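Local coordinates for protein klebicin C activity (Klebsiella pneumoniae, PDB 7NNA) that probably serves the bacteriocin klebicin C as the part that engages the outer-membrane efflux channel TolC, through which the toxin is imported into the target cell, at residues 48-53 with 135-140; 63-68 with 122-127; 72-77 with 110-115; 80-85 with 104-109. All coordinates share one frame; numbering follows the deposited sequence.

Contact 1: 48-53 with 135-140; sequences KAAMLS and EEEQRK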
loop_
_atom_site.group_PDB
_atom_site.type_symbol
_atom_site.label_atom_id
_atom_site.label_comp_id
_atom_site.label_asym_id
_atom_site.label_seq_id
_atom_site.Cartn_x
_atom_site.Cartn_y
_atom_site.Cartn_z
ATOM N N LYS A 48 0.880 -4.125 -7.522
ATOM C CA LYS A 48 1.371 -5.140 -8.491
ATOM C C LYS A 48 0.347 -5.353 -9.584
ATOM O O LYS A 48 0.722 -5.533 -10.743
ATOM C CB LYS A 48 1.716 -6.494 -7.812
ATOM C CG LYS A 48 2.976 -6.478 -6.904
ATOM C CD LYS A 48 2.855 -7.563 -5.725
ATOM C CE LYS A 48 2.727 -8.968 -6.232
ATOM N NZ LYS A 48 2.950 -10.018 -5.104
ATOM N N ALA A 49 -0.940 -5.335 -9.242
ATOM C CA ALA A 49 -1.989 -5.464 -10.248
ATOM C C ALA A 49 -1.952 -4.261 -11.216
ATOM O O ALA A 49 -2.141 -4.433 -12.429
ATOM C CB ALA A 49 -3.348 -5.569 -9.570
ATOM N N ALA A 50 -1.673 -3.054 -10.707
ATOM C CA ALA A 50 -1.555 -1.868 -11.562
ATOM C C ALA A 50 -0.276 -1.938 -12.503
ATOM O O ALA A 50 -0.321 -1.395 -13.614
ATOM C CB ALA A 50 -1.550 -0.599 -10.691
HETATM N N MSE A 51 0.840 -2.560 -12.070
HETATM C CA MSE A 51 2.029 -2.704 -12.916
HETATM C C MSE A 51 1.644 -3.629 -14.096
HETATM O O MSE A 51 1.886 -3.257 -15.253
HETATM C CB MSE A 51 3.202 -3.343 -12.151
HETATM C CG MSE A 51 3.668 -2.523 -10.922
HETATM SE SE MSE A 51 4.937 -3.495 -9.779
HETATM C CE MSE A 51 4.898 -2.304 -8.373
ATOM N N LEU A 52 0.913 -4.735 -13.804
ATOM C CA LEU A 52 0.438 -5.689 -14.829
ATOM C C LEU A 52 -0.475 -4.999 -15.867
ATOM O O LEU A 52 -0.322 -5.190 -17.096
ATOM C CB LEU A 52 -0.305 -6.887 -14.151
ATOM C CG LEU A 52 -0.889 -7.949 -15.138
ATOM C CD1 LEU A 52 -0.733 -9.368 -14.615
ATOM C CD2 LEU A 52 -2.374 -7.641 -15.550
ATOM N N SER A 53 -1.418 -4.195 -15.381
ATOM C CA SER A 53 -2.361 -3.501 -16.268
ATOM C C SER A 53 -1.644 -2.437 -17.127
ATOM O O SER A 53 -2.049 -2.177 -18.267
ATOM C CB SER A 53 -3.446 -2.842 -15.428
ATOM O OG SER A 53 -4.356 -2.136 -16.249
ATOM N N GLU A 135 1.262 4.755 -10.479
ATOM C CA GLU A 135 1.899 5.747 -9.612
ATOM C C GLU A 135 1.065 5.965 -8.384
ATOM O O GLU A 135 1.616 6.027 -7.282
ATOM C CB GLU A 135 2.062 7.116 -10.361
ATOM C CG GLU A 135 3.201 7.111 -11.348
ATOM C CD GLU A 135 3.063 8.086 -12.517
ATOM O OE1 GLU A 135 2.293 9.074 -12.413
ATOM O OE2 GLU A 135 3.747 7.860 -13.542
ATOM N N GLU A 136 -0.263 6.122 -8.556
ATOM C CA GLU A 136 -1.142 6.356 -7.379
ATOM C C GLU A 136 -1.171 5.177 -6.432
ATOM O O GLU A 136 -1.155 5.379 -5.219
ATOM C CB GLU A 136 -2.567 6.743 -7.852
ATOM C CG GLU A 136 -3.609 6.900 -6.753
ATOM C CD GLU A 136 -3.326 7.971 -5.706
ATOM O OE1 GLU A 136 -2.466 8.844 -5.954
ATOM O OE2 GLU A 136 -3.947 7.910 -4.624
ATOM N N GLU A 137 -1.194 3.933 -6.938
ATOM C CA GLU A 137 -1.208 2.773 -6.023
ATOM C C GLU A 137 0.154 2.684 -5.262
ATOM O O GLU A 137 0.178 2.257 -4.119
ATOM C CB GLU A 137 -1.475 1.482 -6.796
ATOM C CG GLU A 137 -2.901 1.415 -7.351
ATOM C CD GLU A 137 -4.060 1.767 -6.425
ATOM O OE1 GLU A 137 -4.070 1.359 -5.243
ATOM O OE2 GLU A 137 -4.992 2.454 -6.896
ATOM N N GLN A 138 1.274 3.040 -5.912
ATOM C CA GLN A 138 2.586 3.054 -5.247
ATOM C C GLN A 138 2.616 4.179 -4.224
ATOM O O GLN A 138 3.142 3.989 -3.138
ATOM C CB GLN A 138 3.682 3.275 -6.298
ATOM C CG GLN A 138 3.814 2.048 -7.199
ATOM C CD GLN A 138 4.851 2.213 -8.322
ATOM O OE1 GLN A 138 5.098 1.279 -9.068
ATOM N NE2 GLN A 138 5.467 3.372 -8.507
ATOM N N ARG A 139 2.006 5.333 -4.516
ATOM C CA ARG A 139 1.963 6.446 -3.548
ATOM C C ARG A 139 1.192 5.978 -2.290
ATOM O O ARG A 139 1.638 6.228 -1.125
ATOM C CB ARG A 139 1.255 7.685 -4.187
ATOM C CG ARG A 139 1.272 8.943 -3.285
ATOM C CD ARG A 139 0.224 10.035 -3.701
ATOM N NE ARG A 139 -1.164 9.566 -3.507
ATOM C CZ ARG A 139 -1.794 9.515 -2.336
ATOM N NH1 ARG A 139 -1.188 9.929 -1.226
ATOM N NH2 ARG A 139 -3.021 9.027 -2.257
ATOM N N LYS A 140 0.027 5.352 -2.505
ATOM C CA LYS A 140 -0.785 4.904 -1.362
ATOM C C LYS A 140 -0.045 3.841 -0.552
ATOM O O LYS A 140 -0.138 3.807 0.683
ATOM C CB LYS A 140 -2.123 4.343 -1.849
ATOM C CG LYS A 140 -2.950 5.443 -2.488
ATOM C CD LYS A 140 -4.370 5.063 -2.802
ATOM C CE LYS A 140 -4.461 3.960 -3.785
ATOM N NZ LYS A 140 -5.859 3.440 -3.925
#

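Contact 2: 63-68 with 122-127; sequences KLTQHL and RAEEAY. Unlike the reference sequence in segment 63-68: Gln66 (reference Leu).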
loop_
_atom_site.group_PDB
_atom_site.type_symbol
_atom_site.label_atom_id
_atom_site.label_comp_id
_atom_site.label_asym_id
_atom_site.label_seq_id
_atom_site.Cartn_x
_atom_site.Cartn_y
_atom_site.Cartn_z
ATOM N N LYS A 63 0.942 -1.751 -30.410
ATOM C CA LYS A 63 0.247 -2.479 -31.463
ATOM C C LYS A 63 -0.610 -1.594 -32.379
ATOM O O LYS A 63 -0.631 -1.780 -33.610
ATOM C CB LYS A 63 -0.616 -3.575 -30.823
ATOM C CG LYS A 63 -1.327 -4.472 -31.837
ATOM C CD LYS A 63 -2.463 -5.276 -31.157
ATOM C CE LYS A 63 -3.373 -5.966 -32.159
ATOM N NZ LYS A 63 -4.527 -5.095 -32.584
ATOM N N LEU A 64 -1.383 -0.687 -31.782
ATOM C CA LEU A 64 -2.232 0.192 -32.576
ATOM C C LEU A 64 -1.409 1.286 -33.273
ATOM O O LEU A 64 -1.797 1.731 -34.334
ATOM C CB LEU A 64 -3.405 0.735 -31.740
ATOM C CG LEU A 64 -4.262 -0.381 -31.092
ATOM C CD1 LEU A 64 -5.410 0.207 -30.326
ATOM C CD2 LEU A 64 -4.817 -1.334 -32.137
ATOM N N THR A 65 -0.258 1.676 -32.719
ATOM C CA THR A 65 0.638 2.617 -33.379
ATOM C C THR A 65 1.211 1.935 -34.646
ATOM O O THR A 65 1.315 2.550 -35.714
ATOM C CB THR A 65 1.721 3.068 -32.371
ATOM O OG1 THR A 65 1.087 3.864 -31.384
ATOM C CG2 THR A 65 2.848 3.888 -33.017
ATOM N N GLN A 66 1.551 0.644 -34.534
ATOM C CA GLN A 66 2.049 -0.114 -35.683
ATOM C C GLN A 66 0.974 -0.233 -36.741
ATOM O O GLN A 66 1.277 -0.112 -37.942
ATOM C CB GLN A 66 2.525 -1.505 -35.258
ATOM C CG GLN A 66 3.099 -2.329 -36.438
ATOM C CD GLN A 66 4.324 -1.662 -37.036
ATOM O OE1 GLN A 66 5.256 -1.250 -36.322
ATOM N NE2 GLN A 66 4.338 -1.532 -38.372
ATOM N N HIS A 67 -0.284 -0.439 -36.339
ATOM C CA HIS A 67 -1.364 -0.521 -37.320
ATOM C C HIS A 67 -1.507 0.805 -38.104
ATOM O O HIS A 67 -1.620 0.784 -39.329
ATOM C CB HIS A 67 -2.668 -0.929 -36.659
ATOM C CG HIS A 67 -3.756 -1.031 -37.655
ATOM N ND1 HIS A 67 -3.685 -1.936 -38.694
ATOM C CD2 HIS A 67 -4.883 -0.306 -37.777
ATOM C CE1 HIS A 67 -4.792 -1.765 -39.395
ATOM N NE2 HIS A 67 -5.560 -0.819 -38.856
ATOM N N LEU A 68 -1.422 1.942 -37.409
ATOM C CA LEU A 68 -1.467 3.265 -38.035
ATOM C C LEU A 68 -0.288 3.412 -39.021
ATOM O O LEU A 68 -0.476 3.801 -40.165
ATOM C CB LEU A 68 -1.381 4.335 -36.929
ATOM C CG LEU A 68 -1.204 5.792 -37.390
ATOM C CD1 LEU A 68 -2.363 6.239 -38.349
ATOM C CD2 LEU A 68 -1.175 6.672 -36.216
ATOM N N ARG A 122 -6.472 6.757 -28.536
ATOM C CA ARG A 122 -7.193 6.252 -27.367
ATOM C C ARG A 122 -6.313 5.314 -26.570
ATOM O O ARG A 122 -6.336 5.368 -25.342
ATOM C CB ARG A 122 -8.473 5.499 -27.766
ATOM C CG ARG A 122 -9.490 6.344 -28.505
ATOM C CD ARG A 122 -10.819 5.620 -28.632
ATOM N NE ARG A 122 -11.661 6.207 -29.674
ATOM C CZ ARG A 122 -11.973 5.608 -30.817
ATOM N NH1 ARG A 122 -11.553 4.373 -31.063
ATOM N NH2 ARG A 122 -12.746 6.216 -31.699
ATOM N N ALA A 123 -5.555 4.443 -27.254
ATOM C CA ALA A 123 -4.650 3.497 -26.591
ATOM C C ALA A 123 -3.489 4.231 -25.882
ATOM O O ALA A 123 -3.088 3.803 -24.786
ATOM C CB ALA A 123 -4.115 2.494 -27.614
ATOM N N GLU A 124 -3.002 5.345 -26.468
ATOM C CA GLU A 124 -1.939 6.175 -25.878
ATOM C C GLU A 124 -2.449 6.788 -24.568
ATOM O O GLU A 124 -1.736 6.782 -23.557
ATOM C CB GLU A 124 -1.541 7.302 -26.857
ATOM C CG GLU A 124 -0.593 6.900 -27.971
ATOM C CD GLU A 124 -0.410 7.944 -29.068
ATOM O OE1 GLU A 124 -1.107 8.989 -29.044
ATOM O OE2 GLU A 124 0.423 7.697 -29.969
ATOM N N GLU A 125 -3.697 7.297 -24.585
ATOM C CA GLU A 125 -4.360 7.894 -23.438
ATOM C C GLU A 125 -4.608 6.808 -22.350
ATOM O O GLU A 125 -4.478 7.082 -21.148
ATOM C CB GLU A 125 -5.704 8.487 -23.896
ATOM C CG GLU A 125 -5.617 9.904 -24.421
ATOM C CD GLU A 125 -6.878 10.476 -25.072
ATOM O OE1 GLU A 125 -7.839 9.709 -25.335
ATOM O OE2 GLU A 125 -6.884 11.698 -25.354
ATOM N N ALA A 126 -4.973 5.598 -22.770
ATOM C CA ALA A 126 -5.206 4.509 -21.825
ATOM C C ALA A 126 -3.871 4.064 -21.172
ATOM O O ALA A 126 -3.863 3.732 -19.986
ATOM C CB ALA A 126 -5.884 3.349 -22.547
ATOM N N TYR A 127 -2.736 4.155 -21.896
ATOM C CA TYR A 127 -1.410 3.827 -21.339
ATOM C C TYR A 127 -0.994 4.894 -20.349
ATOM O O TYR A 127 -0.498 4.556 -19.277
ATOM C CB TYR A 127 -0.374 3.695 -22.466
ATOM C CG TYR A 127 1.038 3.526 -21.961
ATOM C CD1 TYR A 127 1.346 2.558 -21.010
ATOM C CD2 TYR A 127 2.055 4.361 -22.394
ATOM C CE1 TYR A 127 2.638 2.405 -20.529
ATOM C CE2 TYR A 127 3.361 4.200 -21.945
ATOM C CZ TYR A 127 3.648 3.218 -21.011
ATOM O OH TYR A 127 4.939 3.039 -20.577
HETATM O O HOH W 1 0.720 6.512 -32.795
#

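Contact 3: 72-77 with 110-115; sequences VDRALQ and EEARKK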
loop_
_atom_site.group_PDB
_atom_site.type_symbol
_atom_site.label_atom_id
_atom_site.label_comp_id
_atom_site.label_asym_id
_atom_site.label_seq_id
_atom_site.Cartn_x
_atom_site.Cartn_y
_atom_site.Cartn_z
ATOM N N VAL A 72 -0.580 4.148 -43.004
ATOM C CA VAL A 72 0.184 5.225 -43.662
ATOM C C VAL A 72 1.025 4.647 -44.882
ATOM O O VAL A 72 1.055 5.258 -45.938
ATOM C CB VAL A 72 1.064 6.010 -42.654
ATOM C CG1 VAL A 72 1.985 6.961 -43.393
ATOM C CG2 VAL A 72 0.189 6.797 -41.654
ATOM N N ASP A 73 1.685 3.494 -44.720
ATOM C CA ASP A 73 2.433 2.872 -45.840
ATOM C C ASP A 73 1.505 2.471 -47.002
ATOM O O ASP A 73 1.907 2.535 -48.164
ATOM C CB ASP A 73 3.189 1.620 -45.378
ATOM C CG ASP A 73 4.429 1.874 -44.541
ATOM O OD1 ASP A 73 4.961 3.022 -44.578
ATOM O OD2 ASP A 73 4.885 0.926 -43.874
ATOM N N ARG A 74 0.269 2.071 -46.702
ATOM C CA ARG A 74 -0.719 1.753 -47.764
ATOM C C ARG A 74 -1.026 3.041 -48.567
ATOM O O ARG A 74 -1.115 3.007 -49.787
ATOM C CB ARG A 74 -2.000 1.261 -47.091
ATOM C CG ARG A 74 -3.126 0.811 -47.993
ATOM C CD ARG A 74 -4.372 0.354 -47.182
ATOM N NE ARG A 74 -4.055 -0.510 -46.032
ATOM C CZ ARG A 74 -4.896 -0.755 -45.024
ATOM N NH1 ARG A 74 -4.519 -1.523 -44.006
ATOM N NH2 ARG A 74 -6.106 -0.217 -45.015
ATOM N N ALA A 75 -1.128 4.190 -47.884
ATOM C CA ALA A 75 -1.363 5.468 -48.560
ATOM C C ALA A 75 -0.197 5.798 -49.456
ATOM O O ALA A 75 -0.412 6.162 -50.613
ATOM C CB ALA A 75 -1.571 6.582 -47.524
ATOM N N LEU A 76 1.041 5.677 -48.961
ATOM C CA LEU A 76 2.192 6.076 -49.755
ATOM C C LEU A 76 2.425 5.164 -50.967
ATOM O O LEU A 76 2.877 5.643 -51.995
ATOM C CB LEU A 76 3.439 6.216 -48.888
ATOM C CG LEU A 76 3.279 7.151 -47.643
ATOM C CD1 LEU A 76 4.602 7.252 -46.879
ATOM C CD2 LEU A 76 2.717 8.540 -48.021
ATOM N N GLN A 77 2.038 3.894 -50.872
ATOM C CA GLN A 77 2.102 2.980 -51.995
ATOM C C GLN A 77 1.053 3.384 -53.017
ATOM O O GLN A 77 1.351 3.447 -54.200
ATOM C CB GLN A 77 1.794 1.553 -51.532
ATOM C CG GLN A 77 2.806 0.955 -50.589
ATOM C CD GLN A 77 4.140 0.815 -51.248
ATOM O OE1 GLN A 77 4.247 0.482 -52.447
ATOM N NE2 GLN A 77 5.196 1.067 -50.471
ATOM N N GLU A 110 -7.444 7.278 -46.662
ATOM C CA GLU A 110 -7.445 8.331 -45.651
ATOM C C GLU A 110 -8.530 8.061 -44.558
ATOM O O GLU A 110 -8.242 8.233 -43.373
ATOM C CB GLU A 110 -7.522 9.720 -46.299
ATOM C CG GLU A 110 -7.694 10.839 -45.287
ATOM C CD GLU A 110 -6.538 10.981 -44.296
ATOM O OE1 GLU A 110 -5.437 10.437 -44.542
ATOM O OE2 GLU A 110 -6.740 11.653 -43.267
ATOM N N GLU A 111 -9.727 7.550 -44.931
ATOM C CA GLU A 111 -10.724 7.200 -43.892
ATOM C C GLU A 111 -10.214 6.128 -42.966
ATOM O O GLU A 111 -10.381 6.226 -41.751
ATOM C CB GLU A 111 -12.050 6.757 -44.531
ATOM C CG GLU A 111 -12.736 7.921 -45.222
ATOM C CD GLU A 111 -13.304 9.020 -44.325
ATOM O OE1 GLU A 111 -13.475 10.156 -44.826
ATOM O OE2 GLU A 111 -13.588 8.757 -43.134
ATOM N N ALA A 112 -9.555 5.121 -43.507
ATOM C CA ALA A 112 -8.983 4.043 -42.691
ATOM C C ALA A 112 -7.821 4.566 -41.820
ATOM O O ALA A 112 -7.577 4.078 -40.704
ATOM C CB ALA A 112 -8.480 2.930 -43.607
ATOM N N ARG A 113 -7.094 5.543 -42.305
ATOM C CA ARG A 113 -5.945 6.107 -41.550
ATOM C C ARG A 113 -6.481 6.953 -40.409
ATOM O O ARG A 113 -5.978 6.863 -39.286
ATOM C CB ARG A 113 -5.071 6.966 -42.497
ATOM C CG ARG A 113 -3.711 7.318 -41.810
ATOM C CD ARG A 113 -3.177 8.688 -42.296
ATOM N NE ARG A 113 -4.165 9.760 -42.060
ATOM C CZ ARG A 113 -4.414 10.356 -40.893
ATOM N NH1 ARG A 113 -3.657 10.099 -39.822
ATOM N NH2 ARG A 113 -5.406 11.223 -40.790
ATOM N N LYS A 114 -7.545 7.727 -40.661
ATOM C CA LYS A 114 -8.171 8.546 -39.607
ATOM C C LYS A 114 -8.683 7.655 -38.479
ATOM O O LYS A 114 -8.521 7.999 -37.284
ATOM C CB LYS A 114 -9.348 9.356 -40.204
ATOM C CG LYS A 114 -8.919 10.688 -40.822
ATOM C CD LYS A 114 -10.168 11.553 -41.180
ATOM C CE LYS A 114 -9.817 12.991 -41.568
ATOM N NZ LYS A 114 -8.989 13.187 -42.869
ATOM N N LYS A 115 -9.274 6.512 -38.826
ATOM C CA LYS A 115 -9.762 5.579 -37.810
ATOM C C LYS A 115 -8.604 4.909 -37.069
ATOM O O LYS A 115 -8.639 4.827 -35.829
ATOM C CB LYS A 115 -10.659 4.540 -38.473
ATOM C CG LYS A 115 -11.288 3.571 -37.500
ATOM C CD LYS A 115 -11.864 2.385 -38.216
ATOM C CE LYS A 115 -12.627 1.499 -37.258
ATOM N NZ LYS A 115 -13.057 0.267 -37.937
#

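Contact 4: 80-85 with 104-109; sequences KTRPTV and GRQKAI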
loop_
_atom_site.group_PDB
_atom_site.type_symbol
_atom_site.label_atom_id
_atom_site.label_comp_id
_atom_site.label_asym_id
_atom_site.label_seq_id
_atom_site.Cartn_x
_atom_site.Cartn_y
_atom_site.Cartn_z
ATOM N N LYS A 80 1.814 6.351 -55.387
ATOM C CA LYS A 80 2.640 6.110 -56.591
ATOM C C LYS A 80 1.825 5.935 -57.830
ATOM O O LYS A 80 2.390 6.079 -58.910
ATOM C CB LYS A 80 3.519 4.857 -56.405
ATOM C CG LYS A 80 4.364 4.937 -55.135
ATOM C CD LYS A 80 5.392 6.002 -55.208
ATOM C CE LYS A 80 6.395 5.918 -54.048
ATOM N NZ LYS A 80 6.577 4.534 -53.537
ATOM N N THR A 81 0.562 5.501 -57.725
ATOM C CA THR A 81 -0.285 5.266 -58.896
ATOM C C THR A 81 -1.006 6.523 -59.388
ATOM O O THR A 81 -1.858 6.417 -60.286
ATOM C CB THR A 81 -1.352 4.159 -58.597
ATOM O OG1 THR A 81 -2.356 4.646 -57.707
ATOM C CG2 THR A 81 -0.730 2.892 -58.008
ATOM N N ARG A 82 -0.704 7.711 -58.817
ATOM C CA ARG A 82 -1.373 8.954 -59.263
ATOM C C ARG A 82 -1.174 9.153 -60.797
ATOM O O ARG A 82 -0.050 9.178 -61.273
ATOM C CB ARG A 82 -0.775 10.196 -58.546
ATOM C CG ARG A 82 -1.492 11.512 -58.884
ATOM C CD ARG A 82 -0.697 12.718 -58.382
ATOM N NE ARG A 82 -0.609 12.643 -56.908
ATOM C CZ ARG A 82 -1.527 13.160 -56.085
ATOM N NH1 ARG A 82 -2.555 13.872 -56.578
ATOM N NH2 ARG A 82 -1.445 12.947 -54.777
ATOM N N PRO A 83 -2.262 9.259 -61.560
ATOM C CA PRO A 83 -2.118 9.484 -63.018
ATOM C C PRO A 83 -1.802 10.935 -63.378
ATOM O O PRO A 83 -2.008 11.832 -62.574
ATOM C CB PRO A 83 -3.512 9.102 -63.591
ATOM C CG PRO A 83 -4.449 9.359 -62.463
ATOM C CD PRO A 83 -3.673 9.199 -61.141
ATOM N N THR A 84 -1.378 11.174 -64.641
ATOM C CA THR A 84 -1.090 12.522 -65.127
ATOM C C THR A 84 -2.258 13.004 -65.942
ATOM O O THR A 84 -2.627 12.355 -66.919
ATOM C CB THR A 84 0.187 12.476 -65.992
ATOM O OG1 THR A 84 1.266 12.361 -65.057
ATOM C CG2 THR A 84 0.379 13.725 -66.859
ATOM N N VAL A 85 -2.841 14.146 -65.540
ATOM C CA VAL A 85 -3.967 14.816 -66.222
ATOM C C VAL A 85 -3.610 16.310 -66.227
ATOM O O VAL A 85 -3.857 17.029 -65.237
ATOM C CB VAL A 85 -5.324 14.580 -65.516
ATOM C CG1 VAL A 85 -6.426 15.354 -66.231
ATOM C CG2 VAL A 85 -5.658 13.089 -65.439
ATOM N N GLY A 104 -10.664 8.200 -55.422
ATOM C CA GLY A 104 -11.513 7.340 -54.588
ATOM C C GLY A 104 -10.662 6.464 -53.683
ATOM O O GLY A 104 -10.989 6.271 -52.509
ATOM N N ARG A 105 -9.561 5.907 -54.231
ATOM C CA ARG A 105 -8.653 5.051 -53.433
ATOM C C ARG A 105 -7.923 5.886 -52.383
ATOM O O ARG A 105 -7.781 5.451 -51.242
ATOM C CB ARG A 105 -7.578 4.457 -54.332
ATOM C CG ARG A 105 -8.072 3.252 -55.172
ATOM C CD ARG A 105 -6.926 2.498 -55.773
ATOM N NE ARG A 105 -6.018 3.353 -56.573
ATOM C CZ ARG A 105 -6.113 3.552 -57.886
ATOM N NH1 ARG A 105 -7.190 3.135 -58.554
ATOM N NH2 ARG A 105 -5.182 4.251 -58.525
ATOM N N GLN A 106 -7.479 7.099 -52.752
ATOM C CA GLN A 106 -6.774 7.947 -51.761
ATOM C C GLN A 106 -7.721 8.393 -50.599
ATOM O O GLN A 106 -7.323 8.424 -49.425
ATOM C CB GLN A 106 -6.133 9.142 -52.485
ATOM C CG GLN A 106 -5.245 9.981 -51.574
ATOM C CD GLN A 106 -4.640 11.106 -52.348
ATOM O OE1 GLN A 106 -5.350 11.982 -52.849
ATOM N NE2 GLN A 106 -3.353 11.088 -52.502
ATOM N N LYS A 107 -8.982 8.693 -50.908
ATOM C CA LYS A 107 -9.968 9.113 -49.924
ATOM C C LYS A 107 -10.321 7.946 -48.995
ATOM O O LYS A 107 -10.545 8.163 -47.767
ATOM C CB LYS A 107 -11.286 9.548 -50.638
ATOM C CG LYS A 107 -11.193 10.911 -51.310
ATOM C CD LYS A 107 -11.554 12.088 -50.378
ATOM C CE LYS A 107 -11.298 13.474 -50.954
ATOM N NZ LYS A 107 -11.627 14.578 -49.979
ATOM N N ALA A 108 -10.425 6.715 -49.569
ATOM C CA ALA A 108 -10.756 5.521 -48.764
ATOM C C ALA A 108 -9.619 5.168 -47.813
ATOM O O ALA A 108 -9.864 4.761 -46.645
ATOM C CB ALA A 108 -11.080 4.335 -49.648
ATOM N N ILE A 109 -8.368 5.259 -48.303
ATOM C CA ILE A 109 -7.226 4.988 -47.422
ATOM C C ILE A 109 -7.143 6.031 -46.331
ATOM O O ILE A 109 -6.877 5.673 -45.166
ATOM C CB ILE A 109 -5.908 4.776 -48.181
ATOM C CG1 ILE A 109 -6.053 3.499 -49.032
ATOM C CG2 ILE A 109 -4.680 4.656 -47.231
ATOM C CD1 ILE A 109 -4.902 3.376 -50.082
#

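Contact 1: 48-53 with 135-140
Ala50 and Met51 meet Glu137 and Gln138 in a light surface contact between the two arms of a long antiparallel helical hairpin, helix 14-79 against helix 93-197, near the centre of the chain. The closest backbone approach is at Ala50 and Glu137, whose CA atoms are 7.2 Å apart, a short spacing that suits the small methyl of Ala50. That methyl, CB, lies 4.1 Å from CG of Glu137, so the acid takes part with its aliphatic stem. Glu137 then bends at its second torsion (chi2 -47°), which carries the carboxylate away from Ala50. There OE1 pairs with Lys140 NZ in a salt bridge of 3.0 Å and also takes a hydrogen bond from Gln43 of helix 14-79, so the charge is held by both arms. On the same helix, Arg139 grips Glu136 side-on with NE and NH2, each nitrogen bonding one carboxylate oxygen, which holds the guanidinium edge-on to the acid. The second cross-helix touch is made by the ends of two extended chains that cross at about a right angle. Met51, present as selenomethionine, brings its methyl to the amide of Gln138, whose oxygen also accepts a hydrogen bond from Gln134 one turn back. The approach, from CE of Met51 to OE1 of Gln138, measures 3.7 Å.

Contact 2: 63-68 with 122-127
Leu64 and Ala123 mark the closest backbone approach of two helical segments running in opposite directions, with their CA atoms 7.3 Å apart. Both lie near the start of their segments, which run off in opposite directions from there, so the contact is confined to two neighbouring residues on each side. Leu64 reaches across with one branch: its CG lies anti to the carbonyl carbon (chi1 -56°), and CD1 comes to 3.8 Å from CB of Ala123. This methyl-to-methyl touch is the apolar part of the interface. It belongs to the antiparallel helical hairpin of helix 14-79 and helix 93-197, here with Leu64 and Ala123 facing each other and a polar pair beside them. In that pair Thr65 and Glu124 approach at about a right angle, but OG1 of Thr65 and OE2 of Glu124 stay 4.1 Å apart. A water closes this gap, donating one hydrogen to Thr65 OG1 at 3.0 Å and the other to Glu124 OE2 at 3.1 Å. Glu124 also adopts a second conformer, so this water bridge may not be permanent. The Thr65 hydroxyl is also hydrogen-bonded to the carbonyl oxygen of Gln61, one turn earlier in its own helix.

Contact 3: 72-77 with 110-115
Val72 packs against Arg113, and Arg74 reaches over to Ala112, where the two arms of the antiparallel helical hairpin run together toward its tip. The CA atoms of Val72 and Arg113 are 6.5 Å apart, the nearest backbone pair of the two segments. Between these two segments the touching is van der Waals contact alone. CG2 of Val72 touches both CG and CD of Arg113, the latter at 3.9 Å, and the two side chains lie side by side and point the same way, so the valine rests along the methylene part of the arginine. Leu68 and Val71, also of helix 14-79, touch Arg113 as well, so aliphatic side chains of that helix line this stem. The other touch is looser: Arg74, bent at its third torsion (chi3 -45°), sets NH2 obliquely 4.2 Å from CB of Ala112, while the same side chain also packs on Ile109.

Charge pairing, by contrast, stays within helix 93-197. Glu110, Arg113 and Lys114 form a salt-bridge network in which one carboxylate serves two basic residues. Arg113 grips it side-on, NE binding OE1 of Glu110 at 2.9 Å, with both oxygens close to the guanidinium plane, and its NH1 has a further salt bridge to Glu117. Acids thus flank the guanidinium beyond the stem that Val72 meets, which probably helps to fix its rotation. OE2 of Glu110 accepts two bonds, one from NH2 of Arg113 and one through its anti lone pair from Lys114 NZ, each 2.8 Å long.

Contact 4: 80-85 with 104-109
Arg105 reaches from helix 93-197 to Thr81, just beyond helix 14-79, and so ties the connecting loop of the helical hairpin to its second arm. From CB, which is directed toward the loop segment, the chain leaves with CG anti to the carbonyl carbon (chi1 -78°), continues extended to CD and turns at its third torsion. This bend brings the guanidinium to the hydroxyl of Thr81. NE bonds to the side-chain oxygen of Asn78, near the end of helix 14-79. CZ lies 3.9 Å from OG1 of Thr81, and at the tip NH2 donates a hydrogen bond to that oxygen over 3.0 Å. The bond is somewhat bent, with an angle of 148° at the hydrogen, and OG1 sits at the guanidinium edge, tilted 17° from its plane. Thr81 OG1 is also hydrogen-bonded to the carbonyl oxygen of Asn78, so Asn78 meets both partners of the bond. Next to it, Arg82 and Gln106 come together as packing only, since the facing nitrogens are both donors. Their guanidinium and amide planes are steeply inclined to each other. NE2 of Gln106, hydrogen-bonded to the side-chain oxygen of Asn79, lies 3.5 Å from NH2 of Arg82.

Overall arrangement
From the N terminus, helix 14-79 supplies the first segments of contacts 1, 2 and 3 in turn, and the loop that follows supplies that of contact 4. Helix 93-197 then returns past them in reverse order, 104-109, 110-115, 122-127 and 135-140. The closed loops therefore lie one within another without crossing: contact 4 is innermost, contact 1 outermost. Contact 4 ties the connecting loop to the returning helix; the other three hold the two helices together along the hairpin. Contacts 3 and 4 touch where Ile109 packs on Arg74 and Ala75, and contacts 2 and 3 touch through Leu68 and Arg113. Contact 1 stands apart, about 21 Å centre to centre from contact 2.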